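Local atomic coordinates of choline dehydrogenase and related flavoproteins (Aspergillus oryzae, PDB entry 3Q9T), a protein that oxidises formate as a formate oxidase of the glucose-methanol-choline oxidoreductase family, using a bound 8-formyl-FAD cofactor. Residues D306-F312 / V501-T507; A55-R59 / F400-W406; L365-Y371 / L455-R461; H159-I163 / S350-E354; T50-S54 / P347-G351. All coordinates share one frame. Residues are numbered along the deposited sequence.

Contact 1: D306-F312 / V501-T507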
# COMPACT_ATOMS: atom_id res chain seq x y z
N ASP A 306 16.78 1.55 7.57
CA ASP A 306 16.46 0.14 7.74
C ASP A 306 17.04 -0.61 6.54
O ASP A 306 17.51 0.02 5.58
CB ASP A 306 14.94 -0.02 7.82
CG ASP A 306 14.49 -1.43 8.27
OD1 ASP A 306 15.32 -2.28 8.58
OD2 ASP A 306 13.26 -1.66 8.32
N HIS A 307 17.03 -1.94 6.59
CA HIS A 307 17.46 -2.75 5.45
C HIS A 307 16.25 -3.20 4.64
O HIS A 307 15.34 -3.81 5.20
CB HIS A 307 18.14 -4.03 5.93
CG HIS A 307 19.48 -3.82 6.57
ND1 HIS A 307 19.88 -4.53 7.68
CD2 HIS A 307 20.52 -3.03 6.23
CE1 HIS A 307 21.10 -4.17 8.01
NE2 HIS A 307 21.52 -3.26 7.15
N PRO A 308 16.24 -2.95 3.32
CA PRO A 308 15.12 -3.50 2.54
C PRO A 308 15.44 -4.97 2.26
O PRO A 308 16.61 -5.32 2.17
CB PRO A 308 15.17 -2.69 1.25
CG PRO A 308 16.63 -2.39 1.07
CD PRO A 308 17.26 -2.34 2.45
N GLY A 309 14.41 -5.81 2.17
CA GLY A 309 14.61 -7.22 1.90
C GLY A 309 13.64 -7.61 0.80
O GLY A 309 12.49 -7.17 0.82
N VAL A 310 14.11 -8.38 -0.18
CA VAL A 310 13.19 -9.06 -1.08
C VAL A 310 13.31 -10.58 -0.89
O VAL A 310 14.20 -11.21 -1.44
CB VAL A 310 13.40 -8.68 -2.56
CG1 VAL A 310 12.54 -9.56 -3.47
CG2 VAL A 310 13.08 -7.21 -2.78
N PRO A 311 12.42 -11.16 -0.08
CA PRO A 311 12.48 -12.61 0.07
C PRO A 311 11.84 -13.30 -1.13
O PRO A 311 11.00 -12.71 -1.81
CB PRO A 311 11.63 -12.88 1.32
CG PRO A 311 11.34 -11.52 1.92
CD PRO A 311 11.42 -10.54 0.80
N PHE A 312 12.23 -14.54 -1.36
CA PHE A 312 11.59 -15.35 -2.38
C PHE A 312 11.59 -16.82 -1.97
O PHE A 312 12.51 -17.29 -1.29
CB PHE A 312 12.25 -15.14 -3.75
CG PHE A 312 13.64 -15.70 -3.87
CD1 PHE A 312 13.83 -17.04 -4.14
CD2 PHE A 312 14.75 -14.88 -3.73
CE1 PHE A 312 15.12 -17.56 -4.27
CE2 PHE A 312 16.04 -15.39 -3.86
CZ PHE A 312 16.22 -16.74 -4.14
N VAL A 501 10.95 -5.86 -7.48
CA VAL A 501 11.67 -5.46 -6.27
C VAL A 501 10.82 -4.52 -5.41
O VAL A 501 10.65 -4.74 -4.21
CB VAL A 501 13.01 -4.79 -6.63
CG1 VAL A 501 13.63 -4.15 -5.41
CG2 VAL A 501 13.96 -5.82 -7.23
N LEU A 502 10.26 -3.48 -6.02
CA LEU A 502 9.44 -2.54 -5.29
C LEU A 502 8.21 -3.20 -4.69
O LEU A 502 7.81 -2.91 -3.56
CB LEU A 502 9.05 -1.34 -6.15
CG LEU A 502 10.21 -0.52 -6.74
CD1 LEU A 502 9.68 0.56 -7.64
CD2 LEU A 502 11.10 0.07 -5.64
N ASP A 503 7.59 -4.09 -5.45
CA ASP A 503 6.29 -4.61 -5.05
C ASP A 503 6.39 -5.79 -4.09
O ASP A 503 5.42 -6.15 -3.43
CB ASP A 503 5.46 -5.00 -6.28
CG ASP A 503 3.98 -5.04 -5.97
OD1 ASP A 503 3.50 -4.10 -5.30
OD2 ASP A 503 3.32 -6.01 -6.37
N ARG A 504 7.58 -6.38 -4.01
CA ARG A 504 7.74 -7.59 -3.22
C ARG A 504 8.65 -7.40 -2.02
O ARG A 504 8.82 -8.32 -1.20
CB ARG A 504 8.33 -8.68 -4.09
CG ARG A 504 7.36 -9.35 -4.99
CD ARG A 504 7.58 -10.82 -4.87
NE ARG A 504 8.05 -11.33 -6.13
CZ ARG A 504 8.43 -12.58 -6.34
NH1 ARG A 504 8.45 -13.46 -5.34
NH2 ARG A 504 8.83 -12.94 -7.55
N CYS A 505 9.27 -6.23 -1.93
CA CYS A 505 10.23 -5.99 -0.86
C CYS A 505 9.49 -5.76 0.45
O CYS A 505 8.29 -5.47 0.46
CB CYS A 505 11.09 -4.77 -1.19
SG CYS A 505 10.21 -3.20 -0.99
N GLN A 506 10.21 -5.91 1.56
CA GLN A 506 9.66 -5.61 2.89
C GLN A 506 10.81 -5.17 3.75
O GLN A 506 11.97 -5.26 3.35
CB GLN A 506 9.03 -6.87 3.52
CG GLN A 506 10.01 -8.02 3.68
CD GLN A 506 9.43 -9.17 4.46
OE1 GLN A 506 8.64 -9.97 3.94
NE2 GLN A 506 9.81 -9.25 5.74
N THR A 507 10.50 -4.70 4.96
CA THR A 507 11.52 -4.46 5.97
C THR A 507 12.22 -5.76 6.31
O THR A 507 11.58 -6.81 6.40
CB THR A 507 10.90 -3.89 7.27
OG1 THR A 507 11.93 -3.71 8.25
CG2 THR A 507 9.84 -4.85 7.84
O HOH W 1 8.49 -12.26 -2.35

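Contact 2: A55-R59 / F400-W406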
# COMPACT_ATOMS: atom_id res chain seq x y z
N ALA A 55 8.28 -18.17 16.50
CA ALA A 55 8.58 -16.74 16.30
C ALA A 55 7.70 -16.04 15.27
O ALA A 55 7.02 -15.05 15.58
CB ALA A 55 10.05 -16.54 15.97
N MET A 56 7.71 -16.55 14.04
CA MET A 56 6.92 -15.95 12.96
C MET A 56 5.43 -15.83 13.30
O MET A 56 4.78 -14.86 12.92
CB MET A 56 7.15 -16.69 11.63
CG MET A 56 8.57 -16.54 11.18
SD MET A 56 8.98 -17.11 9.52
CE MET A 56 9.11 -18.87 9.83
N ASP A 57 4.91 -16.79 14.06
CA ASP A 57 3.52 -16.73 14.48
C ASP A 57 3.23 -15.55 15.40
O ASP A 57 2.08 -15.25 15.64
CB ASP A 57 3.11 -18.01 15.21
CG ASP A 57 3.13 -19.24 14.31
OD1 ASP A 57 2.79 -19.11 13.11
OD2 ASP A 57 3.48 -20.33 14.81
N LEU A 58 4.27 -14.91 15.96
CA LEU A 58 4.07 -13.76 16.84
C LEU A 58 3.68 -12.47 16.10
O LEU A 58 3.25 -11.50 16.73
CB LEU A 58 5.31 -13.48 17.70
CG LEU A 58 5.68 -14.54 18.74
CD1 LEU A 58 7.09 -14.29 19.26
CD2 LEU A 58 4.68 -14.60 19.88
N ARG A 59 3.83 -12.46 14.78
CA ARG A 59 3.34 -11.35 13.98
C ARG A 59 1.82 -11.26 14.11
O ARG A 59 1.13 -12.27 14.07
CB ARG A 59 3.72 -11.50 12.50
CG ARG A 59 5.21 -11.33 12.19
CD ARG A 59 5.45 -10.94 10.71
NE ARG A 59 4.53 -11.67 9.86
CZ ARG A 59 3.82 -11.14 8.87
NH1 ARG A 59 3.92 -9.86 8.54
NH2 ARG A 59 3.00 -11.93 8.19
N PHE A 400 8.89 -22.69 4.34
CA PHE A 400 8.12 -21.51 3.96
C PHE A 400 7.99 -20.61 5.18
O PHE A 400 7.60 -21.07 6.24
CB PHE A 400 6.72 -21.88 3.47
CG PHE A 400 5.94 -20.69 2.97
CD1 PHE A 400 6.06 -20.26 1.67
CD2 PHE A 400 5.11 -20.00 3.82
CE1 PHE A 400 5.34 -19.18 1.19
CE2 PHE A 400 4.37 -18.90 3.36
CZ PHE A 400 4.50 -18.49 2.04
N GLY A 401 8.31 -19.32 5.02
CA GLY A 401 8.23 -18.38 6.13
C GLY A 401 7.22 -17.27 5.92
O GLY A 401 7.45 -16.35 5.12
N THR A 402 6.11 -17.33 6.66
CA THR A 402 5.04 -16.34 6.54
C THR A 402 5.56 -14.96 6.81
O THR A 402 5.07 -14.01 6.23
CB THR A 402 3.89 -16.60 7.52
OG1 THR A 402 4.43 -16.85 8.82
CG2 THR A 402 3.06 -17.81 7.08
N ALA A 403 6.55 -14.84 7.71
CA ALA A 403 7.11 -13.53 8.06
C ALA A 403 7.77 -12.84 6.88
O ALA A 403 8.04 -11.63 6.93
CB ALA A 403 8.11 -13.66 9.22
N PHE A 404 8.05 -13.59 5.82
CA PHE A 404 8.77 -13.05 4.67
C PHE A 404 7.99 -13.15 3.36
O PHE A 404 8.57 -13.09 2.29
CB PHE A 404 10.11 -13.76 4.50
CG PHE A 404 11.03 -13.58 5.67
CD1 PHE A 404 11.73 -12.40 5.84
CD2 PHE A 404 11.20 -14.60 6.60
CE1 PHE A 404 12.59 -12.22 6.90
CE2 PHE A 404 12.09 -14.44 7.68
CZ PHE A 404 12.77 -13.24 7.82
N GLN A 405 6.67 -13.32 3.47
CA GLN A 405 5.80 -13.51 2.31
C GLN A 405 4.47 -12.87 2.67
O GLN A 405 3.48 -13.56 2.95
CB GLN A 405 5.58 -14.99 2.02
CG GLN A 405 6.79 -15.73 1.49
CD GLN A 405 7.14 -15.35 0.06
OE1 GLN A 405 6.76 -16.05 -0.87
NE2 GLN A 405 7.87 -14.26 -0.12
N TRP A 406 4.45 -11.55 2.67
CA TRP A 406 3.35 -10.82 3.27
C TRP A 406 2.08 -10.87 2.42
O TRP A 406 0.99 -10.63 2.93
CB TRP A 406 3.76 -9.37 3.52
CG TRP A 406 4.76 -9.20 4.61
CD1 TRP A 406 5.31 -10.18 5.39
CD2 TRP A 406 5.33 -7.97 5.04
NE1 TRP A 406 6.19 -9.62 6.28
CE2 TRP A 406 6.22 -8.27 6.09
CE3 TRP A 406 5.17 -6.63 4.65
CZ2 TRP A 406 6.95 -7.29 6.75
CZ3 TRP A 406 5.89 -5.66 5.31
CH2 TRP A 406 6.77 -6.00 6.35
O HOH W 2 3.78 -14.72 10.32

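Contact 3: L365-Y371 / L455-R461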
# COMPACT_ATOMS: atom_id res chain seq x y z
N LEU A 365 27.14 -6.36 -10.33
CA LEU A 365 26.94 -4.92 -10.39
C LEU A 365 27.60 -4.38 -11.66
O LEU A 365 27.00 -3.57 -12.38
CB LEU A 365 27.51 -4.25 -9.13
CG LEU A 365 26.64 -3.80 -7.93
CD1 LEU A 365 25.19 -4.20 -7.97
CD2 LEU A 365 27.28 -4.24 -6.62
N GLU A 366 28.81 -4.85 -11.94
CA GLU A 366 29.62 -4.33 -13.05
C GLU A 366 28.95 -4.51 -14.39
O GLU A 366 29.28 -3.81 -15.35
CB GLU A 366 31.00 -5.00 -13.09
CG GLU A 366 31.87 -4.77 -11.86
CD GLU A 366 32.44 -3.37 -11.79
OE1 GLU A 366 33.53 -3.20 -11.19
OE2 GLU A 366 31.81 -2.44 -12.32
N LYS A 367 28.00 -5.44 -14.47
CA LYS A 367 27.30 -5.69 -15.71
C LYS A 367 26.20 -4.67 -15.98
O LYS A 367 25.60 -4.68 -17.05
CB LYS A 367 26.70 -7.10 -15.72
CG LYS A 367 27.74 -8.22 -15.73
CD LYS A 367 27.07 -9.58 -15.88
CE LYS A 367 28.04 -10.71 -15.57
NZ LYS A 367 27.33 -12.02 -15.50
N ASP A 368 25.92 -3.80 -15.02
CA ASP A 368 24.85 -2.82 -15.22
C ASP A 368 25.45 -1.47 -15.59
O ASP A 368 26.23 -0.90 -14.82
CB ASP A 368 23.98 -2.72 -13.97
CG ASP A 368 22.86 -1.71 -14.12
OD1 ASP A 368 21.73 -2.13 -14.46
OD2 ASP A 368 23.11 -0.49 -13.90
N ALA A 369 25.10 -0.96 -16.77
CA ALA A 369 25.64 0.32 -17.24
C ALA A 369 25.46 1.44 -16.22
O ALA A 369 26.38 2.22 -15.96
CB ALA A 369 25.01 0.72 -18.57
N GLU A 370 24.27 1.53 -15.63
CA GLU A 370 24.02 2.53 -14.60
C GLU A 370 24.93 2.40 -13.35
O GLU A 370 25.48 3.40 -12.90
CB GLU A 370 22.53 2.58 -14.23
CG GLU A 370 22.22 3.71 -13.27
CD GLU A 370 20.75 3.79 -12.89
OE1 GLU A 370 20.46 4.24 -11.75
OE2 GLU A 370 19.88 3.40 -13.71
N TYR A 371 25.10 1.20 -12.81
CA TYR A 371 26.03 1.04 -11.69
C TYR A 371 27.44 1.48 -12.08
O TYR A 371 28.11 2.16 -11.31
CB TYR A 371 26.09 -0.39 -11.14
CG TYR A 371 27.17 -0.56 -10.09
CD1 TYR A 371 28.47 -0.92 -10.44
CD2 TYR A 371 26.90 -0.32 -8.75
CE1 TYR A 371 29.46 -1.06 -9.49
CE2 TYR A 371 27.90 -0.45 -7.79
CZ TYR A 371 29.17 -0.82 -8.17
OH TYR A 371 30.15 -0.95 -7.22
N LEU A 455 19.91 2.99 -7.69
CA LEU A 455 21.04 2.05 -7.52
C LEU A 455 20.69 0.91 -6.57
O LEU A 455 21.11 -0.22 -6.79
CB LEU A 455 22.28 2.76 -6.99
CG LEU A 455 23.50 3.07 -7.86
CD1 LEU A 455 24.78 2.56 -7.17
CD2 LEU A 455 23.38 2.55 -9.30
N ASP A 456 19.92 1.21 -5.52
CA ASP A 456 19.49 0.19 -4.55
C ASP A 456 18.63 -0.87 -5.23
O ASP A 456 18.69 -2.04 -4.89
CB ASP A 456 18.69 0.80 -3.39
CG ASP A 456 19.59 1.29 -2.24
OD1 ASP A 456 20.82 1.14 -2.33
OD2 ASP A 456 19.04 1.82 -1.24
N ILE A 457 17.79 -0.44 -6.17
CA ILE A 457 16.95 -1.38 -6.91
C ILE A 457 17.85 -2.29 -7.75
O ILE A 457 17.67 -3.50 -7.81
CB ILE A 457 15.94 -0.64 -7.85
CG1 ILE A 457 14.97 0.22 -7.03
CG2 ILE A 457 15.19 -1.64 -8.73
CD1 ILE A 457 13.94 0.99 -7.88
N ILE A 458 18.86 -1.69 -8.38
CA ILE A 458 19.78 -2.45 -9.23
C ILE A 458 20.55 -3.48 -8.41
O ILE A 458 20.72 -4.61 -8.84
CB ILE A 458 20.74 -1.51 -9.99
CG1 ILE A 458 19.96 -0.77 -11.06
CG2 ILE A 458 21.92 -2.27 -10.58
CD1 ILE A 458 20.53 0.57 -11.42
N ALA A 459 21.00 -3.09 -7.22
CA ALA A 459 21.71 -4.03 -6.35
C ALA A 459 20.77 -5.15 -5.88
O ALA A 459 21.14 -6.33 -5.90
CB ALA A 459 22.32 -3.29 -5.15
N MET A 460 19.56 -4.78 -5.47
CA MET A 460 18.62 -5.78 -4.98
C MET A 460 18.29 -6.78 -6.07
O MET A 460 18.28 -7.99 -5.84
CB MET A 460 17.33 -5.16 -4.43
CG MET A 460 16.33 -6.22 -3.96
SD MET A 460 17.00 -7.19 -2.59
CE MET A 460 16.54 -6.14 -1.18
N ARG A 461 18.03 -6.27 -7.27
CA ARG A 461 17.87 -7.13 -8.45
C ARG A 461 19.05 -8.10 -8.58
O ARG A 461 18.87 -9.32 -8.70
CB ARG A 461 17.78 -6.27 -9.71
CG ARG A 461 17.57 -7.04 -11.01
CD ARG A 461 18.58 -6.56 -12.03
NE ARG A 461 18.26 -5.23 -12.50
CZ ARG A 461 19.12 -4.38 -13.05
NH1 ARG A 461 20.40 -4.70 -13.20
NH2 ARG A 461 18.67 -3.20 -13.45
O HOH W 3 19.21 -0.87 -14.73

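Contact 4: H159-I163 / S350-E354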
# COMPACT_ATOMS: atom_id res chain seq x y z
N HIS A 159 25.89 -21.38 18.27
CA HIS A 159 25.66 -21.71 16.88
C HIS A 159 24.33 -22.42 16.84
O HIS A 159 23.95 -23.07 17.83
CB HIS A 159 26.75 -22.63 16.35
CG HIS A 159 28.03 -21.92 16.04
ND1 HIS A 159 28.98 -21.67 17.00
CD2 HIS A 159 28.49 -21.38 14.89
CE1 HIS A 159 29.99 -21.02 16.45
NE2 HIS A 159 29.71 -20.83 15.17
N ALA A 160 23.59 -22.27 15.74
CA ALA A 160 22.30 -22.92 15.62
C ALA A 160 22.42 -24.38 16.06
O ALA A 160 23.39 -25.06 15.70
CB ALA A 160 21.80 -22.85 14.17
N GLU A 161 21.47 -24.83 16.87
CA GLU A 161 21.40 -26.24 17.26
C GLU A 161 20.83 -26.98 16.07
O GLU A 161 19.62 -26.97 15.85
CB GLU A 161 20.56 -26.39 18.54
CG GLU A 161 21.15 -25.54 19.70
CD GLU A 161 20.29 -25.47 20.97
OE1 GLU A 161 20.89 -25.50 22.08
OE2 GLU A 161 19.05 -25.35 20.88
N LEU A 162 21.72 -27.59 15.28
CA LEU A 162 21.38 -28.07 13.95
C LEU A 162 20.26 -29.11 13.93
O LEU A 162 20.25 -30.03 14.74
CB LEU A 162 22.62 -28.61 13.24
CG LEU A 162 23.64 -27.50 12.95
CD1 LEU A 162 24.95 -28.07 12.42
CD2 LEU A 162 23.04 -26.47 11.98
N ILE A 163 19.32 -28.94 13.00
CA ILE A 163 18.28 -29.94 12.76
C ILE A 163 18.85 -31.13 11.97
O ILE A 163 19.35 -30.93 10.86
CB ILE A 163 17.13 -29.35 11.91
CG1 ILE A 163 16.52 -28.14 12.61
CG2 ILE A 163 16.06 -30.42 11.64
CD1 ILE A 163 15.43 -27.43 11.79
N SER A 350 13.98 -25.07 17.05
CA SER A 350 14.80 -24.46 16.02
C SER A 350 14.29 -23.08 15.55
O SER A 350 13.08 -22.84 15.44
CB SER A 350 14.93 -25.40 14.82
OG SER A 350 15.73 -24.80 13.82
N GLY A 351 15.24 -22.19 15.26
CA GLY A 351 14.93 -20.90 14.64
C GLY A 351 14.91 -20.97 13.12
O GLY A 351 14.69 -19.95 12.46
N LEU A 352 15.18 -22.15 12.56
CA LEU A 352 15.00 -22.45 11.13
C LEU A 352 15.96 -21.74 10.18
O LEU A 352 15.79 -21.81 8.97
CB LEU A 352 13.55 -22.18 10.68
CG LEU A 352 12.48 -22.71 11.63
CD1 LEU A 352 11.07 -22.26 11.19
CD2 LEU A 352 12.56 -24.22 11.74
N LEU A 353 16.96 -21.07 10.72
CA LEU A 353 17.96 -20.44 9.89
C LEU A 353 19.30 -20.94 10.42
O LEU A 353 19.62 -20.68 11.57
CB LEU A 353 17.88 -18.92 10.07
CG LEU A 353 18.33 -17.98 8.95
CD1 LEU A 353 18.64 -16.58 9.49
CD2 LEU A 353 19.49 -18.53 8.12
N GLU A 354 20.08 -21.63 9.59
CA GLU A 354 21.33 -22.27 10.07
C GLU A 354 22.56 -21.86 9.29
O GLU A 354 23.67 -21.84 9.83
CB GLU A 354 21.21 -23.79 10.07
CG GLU A 354 20.08 -24.31 10.96
CD GLU A 354 19.84 -25.80 10.81
OE1 GLU A 354 20.20 -26.32 9.73
OE2 GLU A 354 19.30 -26.43 11.76
O HOH W 4 18.45 -25.11 14.14

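Contact 5: T50-S54 / P347-G351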
# COMPACT_ATOMS: atom_id res chain seq x y z
N THR A 50 8.76 -18.26 24.17
CA THR A 50 9.96 -19.01 24.58
C THR A 50 10.39 -20.06 23.56
O THR A 50 11.55 -20.49 23.54
CB THR A 50 9.82 -19.64 25.97
OG1 THR A 50 8.70 -20.54 25.99
CG2 THR A 50 9.61 -18.54 27.02
N THR A 51 9.45 -20.45 22.71
CA THR A 51 9.65 -21.49 21.70
C THR A 51 10.12 -20.94 20.36
O THR A 51 9.35 -20.31 19.65
CB THR A 51 8.34 -22.20 21.43
OG1 THR A 51 7.79 -22.68 22.66
CG2 THR A 51 8.54 -23.35 20.44
N PRO A 52 11.39 -21.20 19.99
CA PRO A 52 11.93 -20.51 18.81
C PRO A 52 11.17 -20.75 17.52
O PRO A 52 11.16 -19.86 16.67
CB PRO A 52 13.36 -21.04 18.71
CG PRO A 52 13.71 -21.40 20.13
CD PRO A 52 12.43 -21.93 20.73
N SER A 53 10.54 -21.91 17.34
CA SER A 53 9.90 -22.19 16.06
C SER A 53 8.57 -21.45 15.89
O SER A 53 8.01 -21.43 14.81
CB SER A 53 9.71 -23.70 15.81
OG SER A 53 8.79 -24.29 16.72
N SER A 54 8.09 -20.85 16.98
CA SER A 54 6.84 -20.10 16.96
C SER A 54 7.03 -18.62 16.60
O SER A 54 6.05 -17.90 16.44
CB SER A 54 6.16 -20.16 18.34
OG SER A 54 5.58 -21.42 18.59
N PRO A 347 13.21 -30.21 16.57
CA PRO A 347 13.18 -29.05 15.66
C PRO A 347 12.20 -27.96 16.10
O PRO A 347 12.35 -26.80 15.69
CB PRO A 347 12.73 -29.68 14.34
CG PRO A 347 11.87 -30.83 14.76
CD PRO A 347 12.51 -31.38 16.00
N VAL A 348 11.22 -28.30 16.93
CA VAL A 348 10.38 -27.28 17.53
C VAL A 348 11.23 -26.19 18.21
O VAL A 348 10.83 -25.03 18.27
CB VAL A 348 9.39 -27.86 18.54
CG1 VAL A 348 8.69 -26.73 19.31
CG2 VAL A 348 8.36 -28.78 17.83
N GLY A 349 12.42 -26.56 18.69
CA GLY A 349 13.31 -25.60 19.32
C GLY A 349 14.19 -24.85 18.34
O GLY A 349 15.05 -24.07 18.74
N SER A 350 13.98 -25.07 17.05
CA SER A 350 14.80 -24.46 16.02
C SER A 350 14.29 -23.08 15.55
O SER A 350 13.08 -22.84 15.44
CB SER A 350 14.93 -25.40 14.82
OG SER A 350 15.73 -24.80 13.82
N GLY A 351 15.24 -22.19 15.26
CA GLY A 351 14.93 -20.90 14.64
C GLY A 351 14.91 -20.97 13.12
O GLY A 351 14.69 -19.95 12.46

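Contact 1: D306-F312 / V501-T507
Two backbone hydrogen bonds hold the short antiparallel pairing of strands 308-316 and 506-507: Gly309 N gives to Gln506 O at 2.8 Å, and Gln506 N gives to Gly309 O at 2.7 Å. Gly309 O also receives a CA-H...O contact from Cys505 CA at 3.1 Å. The next pair, Pro308 with Thr507, is non-hydrogen-bonded; beyond it, Thr507 OG1 donates to Asp306 OD2 over a very short 2.4 Å and itself accepts from the amide of Phe509. The other carboxylate oxygen, Asp306 OD1, takes His307 N at 2.6 Å. Gln506 NE2 is satisfied by Thr507 O at 3.1 Å and by Ala403 O, while the ring of His307 turns away to His510. At the far end a water gives to Pro311 O (2.6 Å) and accepts from Arg504 NH1 (3.2 Å). Where helix 494-504 ends, Val310 CG2 packs against Cys505 CB (3.5 Å) and Val501 CG1 (4.1 Å). The other edge of strand 308-316 pairs with strand 415-423. The side chain of Thr507 is about 7 Å from the bound 8-formyl-FAD; near it, the backbone pair and the Asp306-Thr507 bond satisfy polar atoms buried where 506-507 joins strand 308-316.

Contact 2: A55-R59 / F400-W406
Met56, in a 3-10 turn, lays its side chain against the 402-403 turn: CG rests on Ala403 CB at 3.5 Å, SD lies 3.7 Å from Gly401 CA, and the sulfur makes an oblique Met-aromatic contact with Phe404, 5.5 Å from SD to the ring centroid. Its carbonyl accepts from a water (Met56 O to water 2.8 Å) that also meets Thr402 OG1 at 2.7 Å and accepts from Arg59 NE at 3.2 Å. Both segments are loops of the GMC fold, one following helix 47-50, the other joining strands 392-397 and 415-423, and they meet beside the FAD pocket: Ala403 touches Tyr98, an FAD-binding residue. Past Leu58, which packs on Leu96, Arg59 reaches across with its guanidinium face over Ala403 CA, 3.7 Å from NE. Its NH1 sits over the face of the Trp406 indole, 3.2 Å from NE1; both nitrogens are donors, and Trp406 NE1 gives its hydrogen to Ala403 O at 2.8 Å. The Arg59 side chain lies about 5 Å from the cofactor.

Contact 3: L365-Y371 / L455-R461
Leu455, near the start of helix 454-473, sends CD1 to the ring of Tyr371, 3.9 Å from its CD2, and places CD2 3.9 Å from Tyr371 CA. The phenol oxygen of Tyr371 is engaged elsewhere, by Asp382. Asp456 and Ile457 lie on other faces of the helix, where Ile457 packs on helix 494-504. One turn after Leu455, Ile458 has its CA-to-CB bond directed toward 365-371 and fills the gap between two acidic side chains: its CD1 lies 3.5 Å from Glu370 CD and its CG2 3.7 Å from Asp368 CG, each methyl resting on the flat of a carboxylate. Ala459 is small enough for Leu365 CD1 to approach its CA to 3.8 Å. Met460 faces the opposite way, toward strand 415-423. Arg461 closes the contact with a salt bridge, NH1 to Asp368 OD1 at 3.2 Å, accompanied by a weak bond from NH2 to the same oxygen at 3.4 Å. A water bridges them too, 2.8 Å from Asp368 OD1 and 2.7 Å from Arg461 NH2. The second oxygen, Asp368 OD2, accepts from Tyr371 N at 2.8 Å. Asp368, last residue of a type I turn beginning at Leu365, is thus a classic helix N-cap, starting helix 369-377 with one oxygen and tying it to helix 454-473 with the other.

Contact 4: H159-I163 / S350-E354
Neither segment pairs with the other as a sheet; the extended backbone of residues 159-163 runs past a turn at 350-352 and the start of strand 353-358, with the closest CA atoms, those of Ala160 and Glu354, 5.7 Å apart. Ser350 OG accepts from Leu352 N at 3.0 Å, an ST turn that bends the chain into the strand. The direct polar link is made by Glu354, whose OE2 accepts from Ile163 N at 2.8 Å in a nearly straight bond (169°). One water joins three groups, giving to Glu161 O (2.8 Å) and Glu354 OE2 (2.9 Å) and accepting from Ser350 OG (2.8 Å). Side-chain packing accompanies this network: Ala160 CB lies on Glu354 CG at 3.9 Å, Leu162 CD2 on Glu354 CD at 3.5 Å, and Ile163 CD1 reaches Ser350 OG at 3.3 Å and Leu352 CD2 at 4.3 Å. The other carboxylate oxygen of Glu354 forms a salt bridge with Arg170, in helix 167-179; the same guanidinium also bonds to Ile163 O. The contact therefore fastens the connection between strand 155-159 and that helix to the entry of strand 353-358, with strand 195-204 pairing with both strands.

Contact 5: T50-S54 / P347-G351
Val348 O is the focus of the polar contact, accepting from Ser53 twice: from OG at 2.7 Å and from the backbone N at 3.3 Å. Ser53 N is equally near Ser350 O, also 3.3 Å, but the angle there is too poor for a hydrogen bond. Each side is a short 3-10 turn, closed within its own segment by Ser54 N to Thr51 O at 3.0 Å and by Ser350 N to Pro347 O at 2.7 Å. Around this hub Pro52 lays its ring along the 349-351 backbone, with CG 3.3 Å from Gly349 O and CB 4.1 Å from Gly351 N, so that the ring meets main-chain atoms here. Beyond, Thr51 CG2 packs on Val348 CG1 at 3.6 Å, while the Thr51 hydroxyl bonds to Pro47 O. Tyr340 of helix 331-343 touches Thr51, Pro52 and Val348 together, so the loop after helix 47-50 is seated against helix 331-343 and the link from it to strand 353-358.

In the fold
From the N terminus, the loop after helix 47-50 opens two long closures: residues 50-54 meet 347-351 in contact 5, and the adjoining 55-59 meet 400-406 in contact 2, so the two cross. Next, 159-163 opens contact 4, which closes at 350-354, sharing Ser350 and Gly351 with contact 5 and nesting inside contact 2. Strand 308-316 then begins contact 1, which crosses contacts 2, 4 and 5 and closes last, at 501-507; contact 3 nests within it. Contacts 4 and 5 thus converge on the turn that leads into strand 353-358, while Gln506 with Ala403 and Phe404 joins contact 1 to contact 2, and Met460 carries contact 3's helix onto contact 1.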